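Local coordinates for Na Glutathione S-transferase 1 (Necator americanus, PDB 2ON7), which probably conjugates glutathione to electrophilic compounds, as glutathione S-transferases do, in an assembly of two copies of the chain, at residues A86-L91 with F147-S152; F135-L140 with P179-H184. One frame throughout, in Å; residues are numbered along the deposited sequence.

Interaction 1 (A86-L91 with F147-S152); sequences AVVDSL and FLVGDS
V88 and V149 meet through torsions that turn a methyl of each toward the other. In V88, CG1 stands anti to the backbone N (chi1 171°), which leaves CG2 beside that N and directed at the loop, 3.6 Å from V149 CG1. In V149, CG1 nearly eclipses the backbone N (chi1 14°), an off-staggered torsion, so the exact methyl positions are doubtful. As modelled, V149 CG1 lies 3.9 Å from V88 CA and is also 4.0 Å from L91 CD1, so one methyl touches two consecutive turns of helix 82-109. V87 joins obliquely, its CG1 reaching V149 CB at 4.1 Å. L91 and V149 run past one another in opposite directions, and L91 CD1 continues to L148 CB at 4.2 Å.

Valine suits this place because beta-branching sets its methyls close to the backbone, which lets V88 and V149 touch with their CA atoms 6.4 Å apart, while the longer L91 spans to the neighbouring loop residue. The backbone N of L148 is hydrogen-bonded to D157, which ties the loop to helix 155-168. G150 has a positive phi, readily tolerated by glycine, and starts a sequence of the form G-x-x-hydrophobic-T-x-x-D, familiar from the helical domain of this family. Neither hydrogen bonds nor ion pairs link the two segments. Their cohesion is therefore dispersive and hydrophobic, dependent on shape, with polar anchoring supplied by D157 and by S143, earlier in the same loop, whose OG bonds to F147 O.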
loop_
_atom_site.group_PDB
_atom_site.type_symbol
_atom_site.label_atom_id
_atom_site.label_comp_id
_atom_site.label_asym_id
_atom_site.label_seq_id
_atom_site.Cartn_x
_atom_site.Cartn_y
_atom_site.Cartn_z
ATOM N N ALA A 86 -4.899 -4.317 10.754
ATOM C CA ALA A 86 -5.370 -4.382 9.375
ATOM C C ALA A 86 -6.283 -3.198 8.978
ATOM O O ALA A 86 -6.248 -2.739 7.858
ATOM C CB ALA A 86 -6.095 -5.682 9.176
ATOM N N VAL A 87 -7.125 -2.744 9.906
ATOM C CA VAL A 87 -7.983 -1.599 9.694
ATOM C C VAL A 87 -7.176 -0.292 9.520
ATOM O O VAL A 87 -7.435 0.489 8.576
ATOM C CB VAL A 87 -9.093 -1.507 10.807
ATOM C CG1 VAL A 87 -9.931 -0.267 10.645
ATOM C CG2 VAL A 87 -9.987 -2.737 10.734
ATOM N N VAL A 88 -6.204 -0.063 10.410
ATOM C CA VAL A 88 -5.238 1.023 10.239
ATOM C C VAL A 88 -4.687 0.945 8.814
ATOM O O VAL A 88 -4.763 1.925 8.048
ATOM C CB VAL A 88 -4.052 0.884 11.232
ATOM C CG1 VAL A 88 -2.983 1.869 10.906
ATOM C CG2 VAL A 88 -4.513 1.070 12.681
ATOM N N ASP A 89 -4.166 -0.243 8.474
ATOM C CA ASP A 89 -3.614 -0.564 7.156
ATOM C C ASP A 89 -4.541 -0.208 6.005
ATOM O O ASP A 89 -4.108 0.395 5.040
ATOM C CB ASP A 89 -3.297 -2.062 7.053
ATOM C CG ASP A 89 -2.190 -2.489 7.966
ATOM O OD1 ASP A 89 -1.455 -1.638 8.460
ATOM O OD2 ASP A 89 -2.040 -3.697 8.163
ATOM N N SER A 90 -5.815 -0.569 6.121
ATOM C CA SER A 90 -6.763 -0.349 5.064
ATOM C C SER A 90 -7.001 1.140 4.816
ATOM O O SER A 90 -7.315 1.526 3.699
ATOM C CB SER A 90 -8.085 -1.073 5.352
ATOM O OG SER A 90 -8.969 -0.267 6.131
ATOM N N LEU A 91 -6.889 1.964 5.863
ATOM C CA LEU A 91 -7.063 3.408 5.736
ATOM C C LEU A 91 -5.848 4.084 5.147
ATOM O O LEU A 91 -5.943 5.100 4.506
ATOM C CB LEU A 91 -7.368 4.042 7.090
ATOM C CG LEU A 91 -8.799 3.904 7.643
ATOM C CD1 LEU A 91 -8.759 3.973 9.178
ATOM C CD2 LEU A 91 -9.719 4.982 7.059
ATOM N N PHE A 147 -10.057 9.373 17.252
ATOM C CA PHE A 147 -8.971 8.665 16.523
ATOM C C PHE A 147 -9.625 7.795 15.474
ATOM O O PHE A 147 -10.723 7.272 15.704
ATOM C CB PHE A 147 -8.171 7.751 17.448
ATOM C CG PHE A 147 -7.419 8.465 18.530
ATOM C CD1 PHE A 147 -7.910 8.467 19.838
ATOM C CD2 PHE A 147 -6.199 9.088 18.258
ATOM C CE1 PHE A 147 -7.205 9.125 20.884
ATOM C CE2 PHE A 147 -5.487 9.721 19.257
ATOM C CZ PHE A 147 -6.002 9.739 20.603
ATOM N N LEU A 148 -8.955 7.629 14.345
ATOM C CA LEU A 148 -9.477 6.891 13.179
ATOM C C LEU A 148 -9.822 5.407 13.402
ATOM O O LEU A 148 -10.804 4.910 12.837
ATOM C CB LEU A 148 -8.514 7.043 11.984
ATOM C CG LEU A 148 -8.492 8.384 11.222
ATOM C CD1 LEU A 148 -7.338 8.381 10.271
ATOM C CD2 LEU A 148 -9.789 8.626 10.480
ATOM N N VAL A 149 -9.034 4.711 14.226
ATOM C CA VAL A 149 -9.353 3.324 14.636
ATOM C C VAL A 149 -9.119 3.108 16.117
ATOM O O VAL A 149 -8.086 3.504 16.644
ATOM C CB VAL A 149 -8.716 2.191 13.696
ATOM C CG1 VAL A 149 -7.654 2.725 12.792
ATOM C CG2 VAL A 149 -8.259 0.949 14.455
ATOM N N GLY A 150 -10.106 2.532 16.798
ATOM C CA GLY A 150 -9.981 2.293 18.232
ATOM C C GLY A 150 -10.116 3.585 19.005
ATOM O O GLY A 150 -10.830 4.516 18.577
ATOM N N ASP A 151 -9.424 3.678 20.132
ATOM C CA ASP A 151 -9.513 4.891 20.936
ATOM C C ASP A 151 -8.135 5.325 21.376
ATOM O O ASP A 151 -7.963 5.934 22.452
ATOM C CB ASP A 151 -10.399 4.653 22.165
ATOM C CG ASP A 151 -9.965 3.426 22.972
ATOM O OD1 ASP A 151 -10.605 3.189 24.006
ATOM O OD2 ASP A 151 -9.002 2.704 22.567
ATOM N N SER A 152 -7.159 5.000 20.546
ATOM C CA SER A 152 -5.794 5.371 20.786
ATOM C C SER A 152 -5.155 5.767 19.445
ATOM O O SER A 152 -5.624 5.329 18.371
ATOM C CB SER A 152 -5.051 4.197 21.433
ATOM O OG SER A 152 -4.949 3.120 20.524
#

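Interaction 2 (F135-L140 with P179-H184); sequences FITKFL and PEVKEH
L140 sets its forked end against the H184 side chain, the two crossing at about a right angle. Its CD2 is 4.0 Å from H184 CB, while CD1 approaches H184 ND1 obliquely at 4.0 Å. The same CD2 also rests against E180 O, at 4.0 Å, and V181 CA. Both L140 torsions lie away from the staggered positions, so the exact placing of its methyls is less certain than their contact. H184 holds CG anti to its backbone N, carrying the imidazole off the helix to weak hydrogen bonds from ND1 to G146 O and from NE2 to D157 O; if both hold, they would favour a doubly protonated ring. Histidine suits this buried place, pairing an apolar CB for leucine with two polar ring atoms for backbone carbonyls.

One turn back on each helix, T137 meets E180 and V181. T137 CG2 touches V181 CG2 at 3.7 Å, and I136 CG2 is a more distant neighbour of the same valine methyl. The E180 chain bends at chi2 (79°), folding its carboxylate back beside threonine; T137 OG1 and E180 OE1 are 3.5 Å apart, a polar approach rather than a hydrogen bond. In the modelled conformation of T137, whose chi1 lies between staggered positions, the methyl faces V181 and the hydroxyl E180. The helix axes pass 9.2 Å apart at 69°, a steep crossing between neighbours in the all-helical C-terminal domain of the glutathione S-transferase fold.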
loop_
_atom_site.group_PDB
_atom_site.type_symbol
_atom_site.label_atom_id
_atom_site.label_comp_id
_atom_site.label_asym_id
_atom_site.label_seq_id
_atom_site.Cartn_x
_atom_site.Cartn_y
_atom_site.Cartn_z
ATOM N N PHE A 135 -15.210 9.020 3.032
ATOM C CA PHE A 135 -14.899 7.783 3.772
ATOM C C PHE A 135 -14.226 8.018 5.114
ATOM O O PHE A 135 -14.619 7.430 6.125
ATOM C CB PHE A 135 -14.030 6.845 2.942
ATOM C CG PHE A 135 -14.639 6.478 1.614
ATOM C CD1 PHE A 135 -13.892 6.582 0.444
ATOM C CD2 PHE A 135 -15.952 6.022 1.540
ATOM C CE1 PHE A 135 -14.448 6.249 -0.769
ATOM C CE2 PHE A 135 -16.513 5.671 0.327
ATOM C CZ PHE A 135 -15.761 5.801 -0.838
ATOM N N ILE A 136 -13.204 8.870 5.110
ATOM C CA ILE A 136 -12.546 9.257 6.361
ATOM C C ILE A 136 -13.611 9.744 7.382
ATOM O O ILE A 136 -13.583 9.297 8.510
ATOM C CB ILE A 136 -11.329 10.251 6.139
ATOM C CG1 ILE A 136 -10.256 9.636 5.239
ATOM C CG2 ILE A 136 -10.639 10.617 7.418
ATOM C CD1 ILE A 136 -9.504 8.362 5.801
ATOM N N THR A 137 -14.568 10.587 6.993
ATOM C CA THR A 137 -15.471 11.097 8.038
ATOM C C THR A 137 -16.475 10.089 8.608
ATOM O O THR A 137 -16.858 10.249 9.768
ATOM C CB THR A 137 -16.055 12.553 7.835
ATOM O OG1 THR A 137 -17.502 12.567 7.858
ATOM C CG2 THR A 137 -15.499 13.263 6.589
ATOM N N LYS A 138 -16.869 9.065 7.830
ATOM C CA LYS A 138 -17.617 7.905 8.370
ATOM C C LYS A 138 -16.847 7.209 9.516
ATOM O O LYS A 138 -17.397 6.960 10.585
ATOM C CB LYS A 138 -17.985 6.871 7.286
ATOM C CG LYS A 138 -18.908 7.372 6.168
ATOM C CD LYS A 138 -18.869 6.468 4.920
ATOM C CE LYS A 138 -20.264 6.411 4.210
ATOM N NZ LYS A 138 -20.899 7.757 3.870
ATOM N N PHE A 139 -15.573 6.920 9.299
ATOM C CA PHE A 139 -14.708 6.444 10.399
ATOM C C PHE A 139 -14.659 7.366 11.636
ATOM O O PHE A 139 -14.715 6.913 12.776
ATOM C CB PHE A 139 -13.292 6.112 9.894
ATOM C CG PHE A 139 -13.191 4.746 9.263
ATOM C CD1 PHE A 139 -13.566 4.543 7.927
ATOM C CD2 PHE A 139 -12.728 3.653 9.999
ATOM C CE1 PHE A 139 -13.497 3.281 7.352
ATOM C CE2 PHE A 139 -12.614 2.378 9.414
ATOM C CZ PHE A 139 -13.001 2.205 8.085
ATOM N N LEU A 140 -14.546 8.656 11.389
ATOM C CA LEU A 140 -14.506 9.622 12.446
ATOM C C LEU A 140 -15.867 9.692 13.180
ATOM O O LEU A 140 -15.897 9.644 14.407
ATOM C CB LEU A 140 -14.069 10.969 11.878
ATOM C CG LEU A 140 -12.681 11.617 12.058
ATOM C CD1 LEU A 140 -11.730 10.806 12.915
ATOM C CD2 LEU A 140 -12.087 12.018 10.706
ATOM N N PRO A 179 -16.077 19.210 8.717
ATOM C CA PRO A 179 -15.693 19.662 10.053
ATOM C C PRO A 179 -14.966 18.587 10.890
ATOM O O PRO A 179 -13.979 18.905 11.543
ATOM C CB PRO A 179 -17.016 20.141 10.685
ATOM C CG PRO A 179 -18.106 19.606 9.820
ATOM C CD PRO A 179 -17.536 19.100 8.533
ATOM N N GLU A 180 -15.430 17.343 10.846
ATOM C CA GLU A 180 -14.779 16.213 11.545
ATOM C C GLU A 180 -13.284 16.000 11.206
ATOM O O GLU A 180 -12.462 15.751 12.100
ATOM C CB GLU A 180 -15.523 14.895 11.268
ATOM C CG GLU A 180 -16.963 14.883 11.729
ATOM C CD GLU A 180 -17.866 15.606 10.763
ATOM O OE1 GLU A 180 -17.536 15.648 9.553
ATOM O OE2 GLU A 180 -18.876 16.141 11.213
ATOM N N VAL A 181 -12.956 16.050 9.917
ATOM C CA VAL A 181 -11.576 15.910 9.461
ATOM C C VAL A 181 -10.688 17.018 10.053
ATOM O O VAL A 181 -9.591 16.758 10.519
ATOM C CB VAL A 181 -11.498 15.917 7.902
ATOM C CG1 VAL A 181 -10.072 16.035 7.434
ATOM C CG2 VAL A 181 -12.194 14.719 7.325
ATOM N N LYS A 182 -11.188 18.252 10.022
ATOM C CA LYS A 182 -10.511 19.383 10.629
ATOM C C LYS A 182 -10.275 19.186 12.152
ATOM O O LYS A 182 -9.118 19.297 12.609
ATOM C CB LYS A 182 -11.295 20.655 10.331
ATOM C CG LYS A 182 -10.641 21.926 10.768
ATOM C CD LYS A 182 -11.717 22.973 10.858
ATOM C CE LYS A 182 -11.298 24.264 10.203
ATOM N NZ LYS A 182 -10.079 24.777 10.889
ATOM N N GLU A 183 -11.360 18.880 12.903
ATOM C CA GLU A 183 -11.281 18.494 14.327
ATOM C C GLU A 183 -10.218 17.404 14.597
ATOM O O GLU A 183 -9.511 17.466 15.623
ATOM C CB GLU A 183 -12.637 18.005 14.845
ATOM C CG GLU A 183 -13.746 19.103 14.963
ATOM C CD GLU A 183 -15.131 18.524 15.373
ATOM O OE1 GLU A 183 -15.413 17.326 15.069
ATOM O OE2 GLU A 183 -15.924 19.277 15.993
ATOM N N HIS A 184 -10.116 16.428 13.686
ATOM C CA HIS A 184 -9.154 15.317 13.819
ATOM C C HIS A 184 -7.720 15.825 13.694
ATOM O O HIS A 184 -6.884 15.524 14.555
ATOM C CB HIS A 184 -9.419 14.212 12.770
ATOM C CG HIS A 184 -8.284 13.232 12.597
ATOM N ND1 HIS A 184 -8.039 12.205 13.492
ATOM C CD2 HIS A 184 -7.368 13.092 11.604
ATOM C CE1 HIS A 184 -6.994 11.504 13.071
ATOM N NE2 HIS A 184 -6.587 12.007 11.921
#

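Overall arrangement
Interactions 1 and 2 have centres 13 Å apart, on the same side of the chain's centre, and they meet in a shared patch of apolar side chains: L91 CD2 packs on I136 CD1 at 3.6 Å, and L148 CD2 touches both I136 CG2 and L140 CD1. Along the chain the segments alternate, 86-91, 135-140, 147-152 and 179-184, so the two connections interlock. Interaction 1 joins helix 82-109 to the loop before helix 155-168, interaction 2 joins helix 117-141 to helix 179-189, and the L91 to I136 contact bridges the two. Both contacts also border the second subunit, where L91 packs on F48 and F139 on P47 of that other copy, linking this helical packing to the dimer interface.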